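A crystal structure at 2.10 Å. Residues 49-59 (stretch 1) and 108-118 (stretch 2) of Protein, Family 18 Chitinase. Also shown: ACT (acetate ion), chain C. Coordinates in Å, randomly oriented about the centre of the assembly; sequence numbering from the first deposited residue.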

# COMPACT_ATOMS: atom_id res chain seq x y z
N ASN A 49 3.16 2.85 -20.81
CA ASN A 49 3.97 4.00 -20.51
C ASN A 49 3.30 5.04 -19.55
O ASN A 49 3.25 6.16 -19.85
CB ASN A 49 4.48 4.65 -21.80
CG ASN A 49 5.61 5.62 -21.57
OD1 ASN A 49 6.45 5.37 -20.77
ND2 ASN A 49 5.60 6.76 -22.23
N GLY A 50 2.76 4.59 -18.44
CA GLY A 50 2.13 5.44 -17.47
C GLY A 50 0.68 5.87 -17.71
O GLY A 50 0.21 6.70 -17.02
N LYS A 51 -0.01 5.26 -18.66
CA LYS A 51 -1.42 5.44 -18.76
C LYS A 51 -2.18 4.45 -17.86
O LYS A 51 -2.41 3.37 -18.23
CB LYS A 51 -1.87 5.35 -20.21
CG LYS A 51 -1.26 6.36 -21.14
CD LYS A 51 -1.76 6.22 -22.52
CE LYS A 51 -1.12 7.12 -23.47
NZ LYS A 51 -1.46 8.51 -23.40
N PHE A 52 -2.58 4.89 -16.69
CA PHE A 52 -3.21 4.01 -15.73
C PHE A 52 -4.62 3.55 -16.07
O PHE A 52 -5.41 4.32 -16.47
CB PHE A 52 -3.09 4.63 -14.35
CG PHE A 52 -1.71 4.55 -13.81
CD1 PHE A 52 -1.30 3.44 -13.09
CD2 PHE A 52 -0.79 5.50 -14.13
CE1 PHE A 52 -0.01 3.34 -12.65
CE2 PHE A 52 0.49 5.39 -13.72
CZ PHE A 52 0.87 4.31 -12.95
N ASN A 53 -4.87 2.28 -15.87
CA ASN A 53 -6.15 1.65 -15.88
C ASN A 53 -6.54 1.11 -14.49
O ASN A 53 -5.69 0.84 -13.72
CB ASN A 53 -6.18 0.54 -16.93
CG ASN A 53 -6.30 1.06 -18.33
OD1 ASN A 53 -7.18 1.78 -18.63
ND2 ASN A 53 -5.40 0.70 -19.16
N VAL A 54 -7.83 0.99 -14.22
CA VAL A 54 -8.40 0.55 -12.97
C VAL A 54 -8.58 -0.99 -12.92
O VAL A 54 -9.30 -1.48 -13.67
CB VAL A 54 -9.73 1.26 -12.71
CG1 VAL A 54 -10.54 0.59 -11.65
CG2 VAL A 54 -9.53 2.70 -12.37
N PHE A 55 -7.88 -1.72 -12.06
CA PHE A 55 -8.01 -3.18 -12.02
C PHE A 55 -8.82 -3.80 -10.88
O PHE A 55 -9.04 -4.95 -10.83
CB PHE A 55 -6.67 -3.86 -12.22
CG PHE A 55 -6.14 -3.77 -13.62
CD1 PHE A 55 -5.43 -2.69 -14.01
CD2 PHE A 55 -6.35 -4.76 -14.55
CE1 PHE A 55 -4.98 -2.58 -15.26
CE2 PHE A 55 -5.86 -4.66 -15.80
CZ PHE A 55 -5.19 -3.57 -16.16
N TRP A 56 -9.22 -2.96 -9.94
CA TRP A 56 -10.25 -3.34 -9.00
C TRP A 56 -11.61 -3.18 -9.61
O TRP A 56 -11.74 -2.59 -10.65
CB TRP A 56 -10.20 -2.59 -7.65
CG TRP A 56 -10.59 -1.18 -7.67
CD1 TRP A 56 -11.79 -0.66 -7.39
CD2 TRP A 56 -9.76 -0.10 -7.99
NE1 TRP A 56 -11.78 0.67 -7.52
CE2 TRP A 56 -10.54 1.06 -7.88
CE3 TRP A 56 -8.42 0.03 -8.33
CZ2 TRP A 56 -10.03 2.29 -8.11
CZ3 TRP A 56 -7.93 1.23 -8.57
CH2 TRP A 56 -8.72 2.36 -8.47
N ASP A 57 -12.59 -3.72 -8.92
CA ASP A 57 -13.97 -3.74 -9.39
C ASP A 57 -14.78 -2.49 -8.94
O ASP A 57 -15.25 -2.41 -7.84
CB ASP A 57 -14.62 -5.10 -9.02
CG ASP A 57 -16.04 -5.28 -9.58
OD1 ASP A 57 -16.65 -4.38 -10.04
OD2 ASP A 57 -16.53 -6.36 -9.51
N SER A 58 -14.93 -1.58 -9.87
CA SER A 58 -15.63 -0.33 -9.65
C SER A 58 -17.10 -0.48 -9.30
O SER A 58 -17.63 0.33 -8.68
CB SER A 58 -15.43 0.68 -10.76
OG SER A 58 -16.03 0.36 -11.95
N SER A 59 -17.71 -1.57 -9.68
CA SER A 59 -19.05 -1.80 -9.27
C SER A 59 -19.26 -2.16 -7.80
O SER A 59 -20.31 -2.09 -7.29
CB SER A 59 -19.74 -2.74 -10.20
OG SER A 59 -19.61 -4.00 -9.73
N THR A 108 -1.80 12.86 -15.85
CA THR A 108 -3.12 13.01 -16.46
C THR A 108 -4.12 11.90 -16.07
O THR A 108 -5.12 12.17 -15.54
CB THR A 108 -2.98 13.05 -17.99
OG1 THR A 108 -2.20 14.17 -18.37
CG2 THR A 108 -4.32 13.09 -18.63
N SER A 109 -3.72 10.66 -16.22
CA SER A 109 -4.52 9.49 -15.93
C SER A 109 -4.90 9.29 -14.45
O SER A 109 -5.96 8.98 -14.15
CB SER A 109 -3.87 8.23 -16.54
OG SER A 109 -2.65 7.95 -16.03
N LEU A 110 -3.95 9.45 -13.55
CA LEU A 110 -4.14 9.40 -12.09
C LEU A 110 -4.94 10.54 -11.52
O LEU A 110 -5.73 10.34 -10.70
CB LEU A 110 -2.84 9.13 -11.37
CG LEU A 110 -2.22 7.73 -11.58
CD1 LEU A 110 -0.89 7.65 -10.99
CD2 LEU A 110 -3.09 6.61 -11.13
N THR A 111 -4.72 11.75 -12.03
CA THR A 111 -5.48 12.91 -11.62
C THR A 111 -6.97 12.68 -11.92
O THR A 111 -7.75 12.81 -11.07
CB THR A 111 -5.04 14.25 -12.26
OG1 THR A 111 -3.81 14.69 -11.72
CG2 THR A 111 -6.09 15.33 -11.98
N ARG A 112 -7.27 12.18 -13.10
CA ARG A 112 -8.63 11.77 -13.43
C ARG A 112 -9.20 10.68 -12.51
O ARG A 112 -10.26 10.82 -12.02
CB ARG A 112 -8.75 11.28 -14.90
CG ARG A 112 -10.14 10.82 -15.28
CD ARG A 112 -10.29 10.11 -16.62
NE ARG A 112 -11.62 9.59 -16.76
CZ ARG A 112 -11.99 8.42 -16.35
NH1 ARG A 112 -11.11 7.62 -15.81
NH2 ARG A 112 -13.22 8.03 -16.45
N ILE A 113 -8.46 9.62 -12.26
CA ILE A 113 -8.92 8.57 -11.38
C ILE A 113 -9.14 9.07 -9.92
O ILE A 113 -10.13 8.80 -9.33
CB ILE A 113 -7.99 7.30 -11.42
CG1 ILE A 113 -8.13 6.50 -12.73
CG2 ILE A 113 -8.24 6.34 -10.28
CD1 ILE A 113 -7.03 5.66 -13.07
N ILE A 114 -8.18 9.81 -9.41
CA ILE A 114 -8.21 10.30 -8.07
C ILE A 114 -9.40 11.24 -7.84
O ILE A 114 -10.10 11.04 -6.93
CB ILE A 114 -6.88 11.00 -7.68
CG1 ILE A 114 -5.76 9.97 -7.53
CG2 ILE A 114 -7.07 11.84 -6.46
CD1 ILE A 114 -4.42 10.54 -7.50
N GLN A 115 -9.62 12.20 -8.74
CA GLN A 115 -10.78 13.10 -8.67
C GLN A 115 -12.11 12.36 -8.81
O GLN A 115 -12.98 12.54 -8.07
CB GLN A 115 -10.68 14.27 -9.68
CG GLN A 115 -9.46 15.17 -9.52
CD GLN A 115 -9.32 16.25 -10.59
OE1 GLN A 115 -9.75 16.09 -11.69
NE2 GLN A 115 -8.71 17.32 -10.25
N ARG A 116 -12.18 11.46 -9.76
CA ARG A 116 -13.37 10.68 -9.99
C ARG A 116 -13.79 9.78 -8.82
O ARG A 116 -14.93 9.74 -8.53
CB ARG A 116 -13.32 9.87 -11.29
CG ARG A 116 -14.68 9.43 -11.78
CD ARG A 116 -14.62 8.70 -13.12
NE ARG A 116 -14.58 7.26 -13.00
CZ ARG A 116 -15.62 6.53 -12.69
NH1 ARG A 116 -15.53 5.26 -12.63
NH2 ARG A 116 -16.76 7.08 -12.48
N TYR A 117 -12.86 9.12 -8.15
CA TYR A 117 -13.16 8.25 -7.02
C TYR A 117 -13.18 9.00 -5.65
O TYR A 117 -13.39 8.41 -4.62
CB TYR A 117 -12.28 6.99 -6.99
CG TYR A 117 -12.60 5.94 -8.06
CD1 TYR A 117 -12.18 6.10 -9.36
CD2 TYR A 117 -13.29 4.80 -7.75
CE1 TYR A 117 -12.48 5.15 -10.32
CE2 TYR A 117 -13.55 3.85 -8.67
CZ TYR A 117 -13.16 4.02 -9.96
OH TYR A 117 -13.43 3.09 -10.87
N ASN A 118 -12.99 10.29 -5.67
CA ASN A 118 -12.88 11.05 -4.43
C ASN A 118 -11.70 10.64 -3.48
O ASN A 118 -11.92 10.55 -2.35
CB ASN A 118 -14.15 10.90 -3.56
CG ASN A 118 -15.46 10.94 -4.34
OD1 ASN A 118 -16.22 9.95 -4.38
ND2 ASN A 118 -15.72 12.06 -4.97
C ACT C . -4.82 2.52 -22.38
O ACT C . -3.84 2.71 -23.14
OXT ACT C . -5.20 1.32 -22.33
CH3 ACT C . -5.48 3.64 -21.60

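A mostly irregular segment with a short strand at 53-54 runs along one side of a helix. Ser109, Ile113 and Tyr117, spaced four residues apart, all point toward stretch 1, where Phe52 and Val54 point back. The backbones approach most closely at Phe52 and Ser109, with CA atoms 5.6 Å apart, and lie farther apart at Val54 and Ile113, 8.2 Å between CA atoms, where the Val54 and Ile113 side chains meet across the wider gap.

Polar bonding is concentrated at the close end. Phe52 N donates to Ser109 OG at 3.1 Å, nearly straight at 166°, so a short side chain satisfies a backbone amide at the closest CA pair, in the one hydrogen bond between the stretches.

Apolar packing fills the middle. Leu110 starts sideways, yet its CD1 sits over one face of the Phe52 ring, 4.1 Å from the centroid, a CH-pi contact. Ile113 CD1 meets Val54 CG2 at 3.9 Å, while Ile113 CG2 lies 4.4 Å from Trp56 CH2.

Aromatic contact closes the far end. The edge of Trp56 points at the face of Tyr117, planes at 68°, placing CZ2 of Trp56 3.9 Å from CE2 of Tyr117. The Tyr117 hydroxyl reaches on to Ser58, Tyr117 OH to Ser58 CB 3.1 Å, a tight contact with carbon.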